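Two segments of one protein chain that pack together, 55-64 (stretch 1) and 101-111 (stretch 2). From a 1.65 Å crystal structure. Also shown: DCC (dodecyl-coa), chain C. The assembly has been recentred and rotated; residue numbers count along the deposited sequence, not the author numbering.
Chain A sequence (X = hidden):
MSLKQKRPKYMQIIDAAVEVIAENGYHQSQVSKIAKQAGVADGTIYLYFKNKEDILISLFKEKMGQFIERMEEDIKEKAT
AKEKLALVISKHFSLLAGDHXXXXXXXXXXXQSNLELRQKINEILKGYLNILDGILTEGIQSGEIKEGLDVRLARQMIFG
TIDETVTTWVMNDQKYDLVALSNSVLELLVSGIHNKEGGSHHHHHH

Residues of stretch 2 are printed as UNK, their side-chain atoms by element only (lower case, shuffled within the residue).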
ATOM      1  N   ILE A  55     -14.885   2.677 -16.179  1.00 23.34           N
ATOM      2  CA  ILE A  55     -14.499   4.065 -15.933  1.00 22.94           C
ATOM      3  C   ILE A  55     -13.327   4.109 -14.919  1.00 22.99           C
ATOM      4  O   ILE A  55     -12.314   4.752 -15.261  1.00 22.67           O
ATOM      5  CB  ILE A  55     -15.633   4.929 -15.426  1.00 23.79           C
ATOM      6  CG1 ILE A  55     -16.772   5.020 -16.485  1.00 26.20           C
ATOM      7  CG2 ILE A  55     -15.163   6.342 -15.103  1.00 20.88           C
ATOM      8  CD1 ILE A  55     -18.045   5.606 -15.844  1.00 28.02           C
ATOM      9  N   LEU A  56     -13.383   3.358 -13.871  1.00 23.52           N
ATOM     10  CA  LEU A  56     -12.277   3.355 -12.867  1.00 24.76           C
ATOM     11  C   LEU A  56     -10.971   2.903 -13.493  1.00 23.40           C
ATOM     12  O   LEU A  56      -9.874   3.475 -13.369  1.00 25.79           O
ATOM     13  CB  LEU A  56     -12.618   2.446 -11.720  1.00 23.38           C
ATOM     14  CG  LEU A  56     -11.562   2.453 -10.570  1.00 26.32           C
ATOM     15  CD1 LEU A  56     -11.626   3.787  -9.846  1.00 26.37           C
ATOM     16  CD2 LEU A  56     -11.927   1.305  -9.621  1.00 30.60           C
ATOM     17  N   ILE A  57     -11.046   1.741 -14.135  1.00 24.55           N
ATOM     18  CA  ILE A  57      -9.879   1.179 -14.824  1.00 24.90           C
ATOM     19  C   ILE A  57      -9.343   2.097 -15.900  1.00 26.43           C
ATOM     20  O   ILE A  57      -8.120   2.356 -15.963  1.00 25.70           O
ATOM     21  CB  ILE A  57     -10.279  -0.196 -15.422  1.00 26.03           C
ATOM     22  CG1 ILE A  57     -10.600  -1.158 -14.282  1.00 23.53           C
ATOM     23  CG2 ILE A  57      -9.183  -0.715 -16.346  1.00 27.72           C
ATOM     24  CD1 ILE A  57     -11.448  -2.347 -14.750  1.00 29.88           C
ATOM     25  N   SER A  58     -10.182   2.729 -16.718  1.00 24.25           N
ATOM     26  CA  SER A  58      -9.794   3.617 -17.791  1.00 24.14           C
ATOM     27  C   SER A  58      -9.201   4.936 -17.258  1.00 22.46           C
ATOM     28  O   SER A  58      -8.238   5.450 -17.795  1.00 24.90           O
ATOM     29  CB  SER A  58     -10.975   3.928 -18.718  1.00 28.27           C
ATOM     30  OG  SER A  58     -11.366   2.735 -19.425  1.00 23.94           O
ATOM     31  N   LEU A  59      -9.750   5.374 -16.139  1.00 24.75           N
ATOM     32  CA  LEU A  59      -9.202   6.638 -15.518  1.00 24.46           C
ATOM     33  C   LEU A  59      -7.778   6.342 -15.086  1.00 23.01           C
ATOM     34  O   LEU A  59      -6.849   7.128 -15.374  1.00 26.55           O
ATOM     35  CB  LEU A  59     -10.120   6.965 -14.400  1.00 25.25           C
ATOM     36  CG  LEU A  59      -9.837   7.789 -13.189  1.00 29.69           C
ATOM     37  CD1 LEU A  59     -11.131   7.892 -12.354  1.00 31.17           C
ATOM     38  CD2 LEU A  59      -8.688   7.335 -12.308  1.00 27.39           C
ATOM     39  N   PHE A  60      -7.550   5.198 -14.444  1.00 23.24           N
ATOM     40  CA  PHE A  60      -6.213   4.797 -14.064  1.00 23.25           C
ATOM     41  C   PHE A  60      -5.321   4.619 -15.281  1.00 24.41           C
ATOM     42  O   PHE A  60      -4.230   5.168 -15.357  1.00 23.96           O
ATOM     43  CB  PHE A  60      -6.191   3.558 -13.183  1.00 23.90           C
ATOM     44  CG  PHE A  60      -4.843   3.251 -12.591  1.00 18.89           C
ATOM     45  CD1 PHE A  60      -3.943   4.238 -12.235  1.00 21.00           C
ATOM     46  CD2 PHE A  60      -4.482   1.923 -12.323  1.00 23.94           C
ATOM     47  CE1 PHE A  60      -2.740   3.935 -11.644  1.00 24.74           C
ATOM     48  CE2 PHE A  60      -3.263   1.621 -11.778  1.00 22.51           C
ATOM     49  CZ  PHE A  60      -2.376   2.611 -11.409  1.00 22.01           C
ATOM     50  N   LYS A  61      -5.759   3.915 -16.334  1.00 24.46           N
ATOM     51  CA  LYS A  61      -4.942   3.722 -17.522  1.00 25.17           C
ATOM     52  C   LYS A  61      -4.541   4.999 -18.242  1.00 26.27           C
ATOM     53  O   LYS A  61      -3.398   5.104 -18.683  1.00 30.26           O
ATOM     54  CB  LYS A  61      -5.715   2.804 -18.498  1.00 27.85           C
ATOM     55  CG  LYS A  61      -4.892   2.295 -19.657  1.00 33.39           C
ATOM     56  CD  LYS A  61      -5.693   1.168 -20.367  1.00 38.84           C
ATOM     57  CE  LYS A  61      -4.977   0.716 -21.621  1.00 43.54           C
ATOM     58  NZ  LYS A  61      -4.973   1.770 -22.683  1.00 45.52           N
ATOM     59  N   GLU A  62      -5.447   5.949 -18.334  1.00 26.54           N
ATOM     60  CA  GLU A  62      -5.262   7.238 -18.957  1.00 29.93           C
ATOM     61  C   GLU A  62      -4.284   8.104 -18.171  1.00 28.36           C
ATOM     62  O   GLU A  62      -3.334   8.640 -18.760  1.00 32.16           O
ATOM     63  CB  GLU A  62      -6.642   7.938 -19.017  1.00 33.15           C
ATOM     64  CG  GLU A  62      -6.608   9.326 -19.625  1.00 40.65           C
ATOM     65  CD  GLU A  62      -5.783   9.336 -20.897  1.00 45.39           C
ATOM     66  OE1 GLU A  62      -5.974   8.399 -21.716  1.00 48.16           O
ATOM     67  OE2 GLU A  62      -4.920  10.227 -21.025  1.00 49.50           O
ATOM     68  N   LYS A  63      -4.481   8.225 -16.893  1.00 27.20           N
ATOM     69  CA  LYS A  63      -3.623   9.049 -16.026  1.00 27.50           C
ATOM     70  C   LYS A  63      -2.250   8.422 -15.924  1.00 27.67           C
ATOM     71  O   LYS A  63      -1.217   9.108 -16.108  1.00 25.93           O
ATOM     72  CB  LYS A  63      -4.266   9.283 -14.690  1.00 29.68           C
ATOM     73  CG  LYS A  63      -5.580   9.982 -14.555  1.00 27.16           C
ATOM     74  CD  LYS A  63      -5.598  11.404 -15.097  1.00 32.22           C
ATOM     75  CE  LYS A  63      -6.877  12.123 -14.690  1.00 32.72           C
ATOM     76  NZ  LYS A  63      -6.803  13.593 -15.036  1.00 35.60           N
HETATM   77  N   MSE A  64      -2.160   7.082 -15.770  1.00 24.88           N
HETATM   78  CA  MSE A  64      -0.853   6.429 -15.720  1.00 26.22           C
HETATM   79  C   MSE A  64      -0.088   6.630 -17.004  1.00 29.13           C
HETATM   80  O   MSE A  64       1.138   6.839 -17.033  1.00 29.10           O
HETATM   81  CB  MSE A  64      -0.970   4.906 -15.442  1.00 27.28           C
HETATM   82  CG  MSE A  64       0.366   4.169 -15.477  1.00 27.27           C
HETATM   83 SE   MSE A  64       1.526   4.878 -14.055  1.00 39.14          SE
HETATM   84  CE  MSE A  64       0.965   3.772 -12.622  1.00 27.45           C
ATOM     85  N   UNK A 101      -8.092  15.378  -5.513  1.00 24.09           N
ATOM     86  CA  UNK A 101      -9.049  14.254  -5.754  1.00 20.77           C
ATOM     87  C   UNK A 101      -8.351  13.085  -6.396  1.00 20.95           C
ATOM     88  O   UNK A 101      -8.562  11.934  -5.986  1.00 21.19           O
ATOM     89  c   UNK A 101     -11.141  15.670  -5.733  1.00 24.06           C
ATOM     90  o   UNK A 101     -11.240  15.547  -4.512  1.00 28.14           O
ATOM     91  c   UNK A 101     -10.210  14.793  -6.572  1.00 23.75           C
ATOM     92  n   UNK A 101     -11.905  16.490  -6.427  1.00 28.24           N
ATOM     93  N   UNK A 102      -7.452  13.349  -7.350  1.00 22.44           N
ATOM     94  CA  UNK A 102      -6.721  12.216  -7.900  1.00 22.07           C
ATOM     95  C   UNK A 102      -5.971  11.466  -6.809  1.00 23.48           C
ATOM     96  O   UNK A 102      -5.916  10.226  -6.885  1.00 20.95           O
ATOM     97  c   UNK A 102      -4.966  11.622  -9.689  1.00 28.78           C
ATOM     98  c   UNK A 102      -5.756  12.733  -8.982  1.00 22.83           C
ATOM     99  c   UNK A 102      -5.925  10.601 -10.310  1.00 30.27           C
ATOM    100  c   UNK A 102      -4.041  12.174 -10.750  1.00 29.87           C
ATOM    101  N   UNK A 103      -5.304  12.141  -5.868  1.00 22.14           N
ATOM    102  CA  UNK A 103      -4.596  11.466  -4.787  1.00 19.23           C
ATOM    103  C   UNK A 103      -5.501  10.602  -3.932  1.00 20.40           C
ATOM    104  O   UNK A 103      -5.106   9.513  -3.501  1.00 20.30           O
ATOM    105  c   UNK A 103      -3.893  12.506  -3.904  1.00 22.49           C
ATOM    106  N   UNK A 104      -6.747  11.019  -3.693  1.00 20.24           N
ATOM    107  CA  UNK A 104      -7.710  10.224  -2.910  1.00 18.80           C
ATOM    108  C   UNK A 104      -8.061   8.978  -3.757  1.00 18.46           C
ATOM    109  O   UNK A 104      -8.071   7.857  -3.269  1.00 19.00           O
ATOM    110  c   UNK A 104      -9.770  13.022  -1.177  1.00 29.08           C
ATOM    111  c   UNK A 104      -8.961  11.011  -2.554  1.00 22.64           C
ATOM    112  c   UNK A 104     -10.080  10.024  -2.083  1.00 23.57           C
ATOM    113  c   UNK A 104      -8.679  11.990  -1.392  1.00 23.03           C
ATOM    114  N   UNK A 105      -8.185   9.210  -5.055  1.00 18.84           N
ATOM    115  CA  UNK A 105      -8.481   8.086  -5.973  1.00 18.39           C
ATOM    116  C   UNK A 105      -7.347   7.078  -5.974  1.00 18.78           C
ATOM    117  O   UNK A 105      -7.576   5.896  -5.681  1.00 19.65           O
ATOM    118  c   UNK A 105     -10.227   9.263  -7.405  1.00 23.53           C
ATOM    119  c   UNK A 105      -8.882   7.381  -8.373  1.00 26.95           C
ATOM    120  c   UNK A 105      -8.868   8.561  -7.351  1.00 19.22           C
ATOM    121  N   UNK A 106      -6.079   7.507  -6.136  1.00 17.88           N
ATOM    122  CA  UNK A 106      -4.944   6.633  -6.218  1.00 18.03           C
ATOM    123  C   UNK A 106      -4.631   5.943  -4.904  1.00 19.21           C
ATOM    124  O   UNK A 106      -4.276   4.765  -4.932  1.00 19.85           O
ATOM    125  c   UNK A 106      -3.932   7.911  -8.182  1.00 17.98           C
ATOM    126  c   UNK A 106      -3.680   7.285  -6.802  1.00 19.62           C
ATOM    127  o   UNK A 106      -3.268   8.330  -5.889  1.00 18.75           O
ATOM    128  N   UNK A 107      -4.744   6.630  -3.749  1.00 18.70           N
ATOM    129  CA  UNK A 107      -4.378   6.065  -2.486  1.00 22.37           C
ATOM    130  C   UNK A 107      -5.464   5.284  -1.768  1.00 20.81           C
ATOM    131  O   UNK A 107      -5.159   4.422  -0.919  1.00 23.26           O
ATOM    132  c   UNK A 107      -3.829   7.149  -1.548  1.00 21.22           C
ATOM    133  c   UNK A 107      -1.605   7.030  -2.824  1.00 17.33           C
ATOM    134  c   UNK A 107      -2.650   7.885  -2.159  1.00 20.67           C
ATOM    135  o   UNK A 107      -1.510   7.025  -4.046  1.00 19.90           O
ATOM    136  n   UNK A 107      -0.766   6.316  -2.098  1.00 19.52           N
ATOM    137  N   UNK A 108      -6.710   5.584  -2.137  1.00 21.62           N
ATOM    138  CA  UNK A 108      -7.839   4.943  -1.504  1.00 23.77           C
ATOM    139  C   UNK A 108      -8.764   4.248  -2.487  1.00 25.55           C
ATOM    140  O   UNK A 108      -8.892   3.004  -2.395  1.00 29.83           O
ATOM    141  c   UNK A 108      -8.464   6.114   0.786  1.00 34.43           C
ATOM    142  c   UNK A 108      -7.204   5.518   1.336  1.00 32.41           C
ATOM    143  c   UNK A 108      -8.577   7.609   1.197  1.00 32.19           C
ATOM    144  c   UNK A 108      -8.666   5.971  -0.708  1.00 24.70           C
ATOM    145  N   UNK A 109      -9.354   4.978  -3.422  1.00 24.47           N
ATOM    146  CA  UNK A 109     -10.393   4.398  -4.286  1.00 26.16           C
ATOM    147  C   UNK A 109      -9.992   3.355  -5.272  1.00 25.79           C
ATOM    148  O   UNK A 109     -10.792   2.467  -5.627  1.00 26.92           O
ATOM    149  o   UNK A 109     -13.289   4.715  -3.173  1.00 28.03           O
ATOM    150  c   UNK A 109     -11.211   5.538  -4.920  1.00 27.39           C
ATOM    151  o   UNK A 109     -12.855   6.332  -1.759  1.00 28.95           O
ATOM    152  c   UNK A 109     -12.703   5.809  -2.870  1.00 26.98           C
ATOM    153  c   UNK A 109     -11.786   6.485  -3.851  1.00 26.22           C
ATOM    154  N   UNK A 110      -8.801   3.356  -5.833  1.00 23.16           N
ATOM    155  CA  UNK A 110      -8.337   2.339  -6.742  1.00 27.90           C
ATOM    156  C   UNK A 110      -7.926   1.073  -6.022  1.00 28.22           C
ATOM    157  O   UNK A 110      -7.648   0.061  -6.704  1.00 32.63           O
ATOM    158  c   UNK A 110      -7.908   2.490  -9.912  1.00 26.91           C
ATOM    159  c   UNK A 110      -6.301   4.350  -9.419  1.00 26.25           C
ATOM    160  c   UNK A 110      -7.148   2.884  -7.551  1.00 25.17           C
ATOM    161  c   UNK A 110      -7.468   3.510  -8.892  1.00 28.15           C
ATOM    162  N   UNK A 111      -7.886   1.017  -4.707  1.00 29.01           N
ATOM    163  CA  UNK A 111      -7.404  -0.104  -3.924  1.00 30.98           C
ATOM    164  C   UNK A 111      -8.520  -1.124  -3.638  1.00 31.34           C
ATOM    165  O   UNK A 111      -8.809  -1.416  -2.468  1.00 32.81           O
ATOM    166  c   UNK A 111      -5.894   1.605  -2.718  1.00 33.48           C
ATOM    167  c   UNK A 111      -4.418   1.297  -2.738  1.00 29.54           C
ATOM    168  c   UNK A 111      -6.810   0.386  -2.593  1.00 29.14           C
ATOM    169  n   UNK A 111      -3.626   2.383  -3.317  1.00 29.10           N
ATOM    170  c   UNK A 111      -2.353   2.648  -3.119  1.00 26.15           C
ATOM    171  n   UNK A 111      -1.619   1.898  -2.301  1.00 27.50           N
ATOM    172  n   UNK A 111      -1.770   3.659  -3.758  1.00 20.88           N
TER
HETATM  173  C2  DCC C 205      10.489 -13.479  -5.688  1.00 32.34           C
HETATM  174  C4  DCC C 205       8.828 -12.557  -6.886  1.00 29.53           C
HETATM  175  C5  DCC C 205       8.947 -11.334  -6.266  1.00 30.45           C
HETATM  176  C6  DCC C 205       9.924 -11.277  -5.247  1.00 32.05           C
HETATM  177  C8  DCC C 205       7.410 -11.118  -7.702  1.00 27.88           C
HETATM  178  C10 DCC C 205       0.125   7.351 -11.114  1.00 37.64           C
HETATM  179  C11 DCC C 205      -0.854   8.489 -11.450  1.00 38.37           C
HETATM  180  C12 DCC C 205      -2.107   8.023 -12.185  1.00 38.73           C
HETATM  181  N9  DCC C 205       7.821 -12.426  -7.798  1.00 29.79           N
HETATM  182  N7  DCC C 205       8.032 -10.435  -6.773  1.00 29.76           N
HETATM  183  N3  DCC C 205       9.578 -13.656  -6.659  1.00 30.35           N
HETATM  184  N1  DCC C 205      10.724 -12.337  -5.005  1.00 30.58           N
HETATM  185  N6  DCC C 205      10.107 -10.159  -4.542  1.00 31.56           N
HETATM  186  C1' DCC C 205       7.426 -13.476  -8.807  1.00 29.20           C
HETATM  187  C2' DCC C 205       5.908 -13.542  -9.081  1.00 29.64           C
HETATM  188  O2' DCC C 205       5.397 -14.614  -8.244  1.00 30.61           O
HETATM  189  C3' DCC C 205       5.894 -14.055 -10.560  1.00 30.53           C
HETATM  190  O3' DCC C 205       6.338 -15.458 -10.554  1.00 33.82           O
HETATM  191  C4' DCC C 205       7.089 -13.197 -11.136  1.00 30.19           C
HETATM  192  O4' DCC C 205       7.977 -12.984 -10.039  1.00 29.86           O
HETATM  193  C5' DCC C 205       6.581 -11.934 -11.794  1.00 30.69           C
HETATM  194  O5' DCC C 205       5.676 -11.165 -10.949  1.00 32.09           O
HETATM  195  P1  DCC C 205       5.811  -9.592 -10.739  1.00 31.04           P
HETATM  196  O11 DCC C 205       4.730  -9.157  -9.881  1.00 31.53           O
HETATM  197  O12 DCC C 205       7.284  -9.285 -10.317  1.00 30.83           O
HETATM  198  O6  DCC C 205       5.723  -8.990 -12.167  1.00 32.31           O
HETATM  199  P2  DCC C 205       4.345  -9.042 -12.803  1.00 33.08           P
HETATM  200  O21 DCC C 205       4.426  -8.100 -13.980  1.00 30.12           O
HETATM  201  O22 DCC C 205       3.949 -10.442 -13.000  1.00 32.64           O
HETATM  202  O7  DCC C 205       3.248  -8.375 -11.809  1.00 32.65           O
HETATM  203  CPA DCC C 205       3.118  -6.883 -11.834  1.00 29.13           C
HETATM  204  CPB DCC C 205       2.032  -6.443 -10.809  1.00 28.55           C
HETATM  205  CP8 DCC C 205       2.231  -7.201  -9.483  1.00 27.96           C
HETATM  206  CP7 DCC C 205       0.685  -6.846 -11.397  1.00 29.14           C
HETATM  207  CP9 DCC C 205       1.959  -4.968 -10.643  1.00 31.30           C
HETATM  208  OP3 DCC C 205       3.541  -7.115  -9.030  1.00 28.69           O
HETATM  209  CP6 DCC C 205       1.270  -6.767  -8.395  1.00 27.02           C
HETATM  210  OP2 DCC C 205       0.068  -6.950  -8.533  1.00 26.67           O
HETATM  211  NP2 DCC C 205       1.852  -6.234  -7.357  1.00 28.05           N
HETATM  212  CP5 DCC C 205       1.028  -5.706  -6.193  1.00 25.85           C
HETATM  213  CP4 DCC C 205       0.948  -4.151  -6.452  1.00 27.60           C
HETATM  214  CP3 DCC C 205      -0.054  -3.506  -5.477  1.00 28.30           C
HETATM  215  OP1 DCC C 205      -1.228  -3.874  -5.471  1.00 29.39           O
HETATM  216  NP1 DCC C 205       0.439  -2.621  -4.674  1.00 26.73           N
HETATM  217  CP2 DCC C 205      -0.311  -1.886  -3.632  1.00 27.37           C
HETATM  218  CP1 DCC C 205      -0.275  -0.469  -4.121  1.00 27.11           C
HETATM  219  S   DCC C 205      -0.717  -0.166  -5.848  1.00 28.24           S
HETATM  220  P3  DCC C 205       5.748 -16.692 -11.398  1.00 39.15           P
HETATM  221  O31 DCC C 205       4.292 -16.557 -11.445  1.00 38.84           O
HETATM  222  O32 DCC C 205       6.326 -16.667 -12.751  1.00 34.68           O
HETATM  223  O33 DCC C 205       6.228 -17.874 -10.600  1.00 35.55           O
HETATM  224  CA1 DCC C 205      -2.521  -0.076  -5.721  1.00 30.66           C
HETATM  225  CA2 DCC C 205      -3.173   0.652  -6.939  1.00 31.97           C
HETATM  226  OA1 DCC C 205      -3.127  -0.479  -4.755  1.00 29.85           O
HETATM  227  CA3 DCC C 205      -3.095   2.186  -6.819  1.00 32.82           C
HETATM  228  CA4 DCC C 205      -2.421   2.959  -7.890  1.00 35.68           C
HETATM  229  CA5 DCC C 205      -1.045   3.473  -7.533  1.00 30.86           C
HETATM  230  CA6 DCC C 205      -0.716   4.843  -8.098  1.00 33.76           C
HETATM  231  CA7 DCC C 205       0.310   4.864  -9.208  1.00 35.13           C
HETATM  232  CA8 DCC C 205       1.244   6.017  -9.294  1.00 35.63           C
HETATM  233  CA9 DCC C 205       0.632   7.372  -9.663  1.00 38.67           C

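Position 101 has four side-chain atoms: two carbons, the second carrying one oxygen and one nitrogen. It is out of reach of stretch 1. This is a short amide, Asn 101.

Position 102 has four carbons, forked at the second. Its CA-to-CB bond points sideways, but the end of the side chain comes nearer to stretch 1 and touches Lys 63. The fork identifies Leu 102. Leu 102 CD1 lies 4.3 Å from Lys 63 CG.

Position 103 has a single carbon and touches nothing on stretch 1. It is Ala 103.

Position 104 has four carbons, forked at the first, with one arm two carbons long. It is out of reach of stretch 1. That is the isoleucine pattern, Ile 104.

Position 105 has three carbons, one carrying the other two. It points toward stretch 1, and one methyl touches Leu 59. This is Val 105. Val 105 CG1 lies 3.9 Å from Leu 59 CD2.

Position 106 has one carbon carrying an oxygen and a carbon. It points sideways and makes no contact with stretch 1. One carbon bearing an oxygen and a carbon is a threonine, Thr 106. Thr 106 O is 3.4 Å from CA3 of the dodecyl-CoA.

Position 107 has three carbons, the third carrying one oxygen and one nitrogen. It is out of reach of stretch 1. It is the longer amide, Gln 107.

Position 108 has four carbons, forked at the second, and is out of reach of stretch 1. It is Leu 108.

Position 109 has three carbons, the third carrying two oxygens. CB points toward stretch 1, but the end leads away; the backbone O touches Leu 56. The carboxylate makes it Glu 109. Both carboxylate oxygens are hydrogen-bonded elsewhere in the structure. Glu 109 O is 4.3 Å from Leu 56 CD2.

Position 110 has four carbons, forked at the second, and points toward stretch 1. One methyl touches Leu 56, the other Phe 60. This is Leu 110. Leu 110 CD2 is 3.7 Å from Leu 56 CG, and Leu 110 CD1 is 3.7 Å from Phe 60 CG. Leu 110 CD1 sits over one face of the Phe 60 ring, 4.0 Å from its centroid, in a CH-pi contact.

Position 111 has three carbons, a nitrogen, then a carbon carrying two more nitrogens. CA-to-CB points away; the end comes nearer but makes no contact with stretch 1. This guanidinium is Arg 111. Its NE and NH2 each donate to Thr 106 O, both at 3.0 Å. OA1 of the ligand lies over one guanidinium face.

The contact is small, burying 350 Å², and has no hydrogen bonds across it. The helix directions differ by 115° and the axes approach no closer than 11.8 Å. Side chains fill the space between. At Leu 110 the backbone comes closer: its CA is 7.4 Å from Leu 56 CA. Leu 110 has the largest covered area and meets both Leu 56 and Phe 60. Val 105 packs on Leu 59, and Leu 102 reaches the aliphatic part of Lys 63. The dodecyl-CoA touches both stretches: its CA4 is 3.5 Å from Phe 60 CZ.

Stretch 2 (101-111) NLAIVTQLELR
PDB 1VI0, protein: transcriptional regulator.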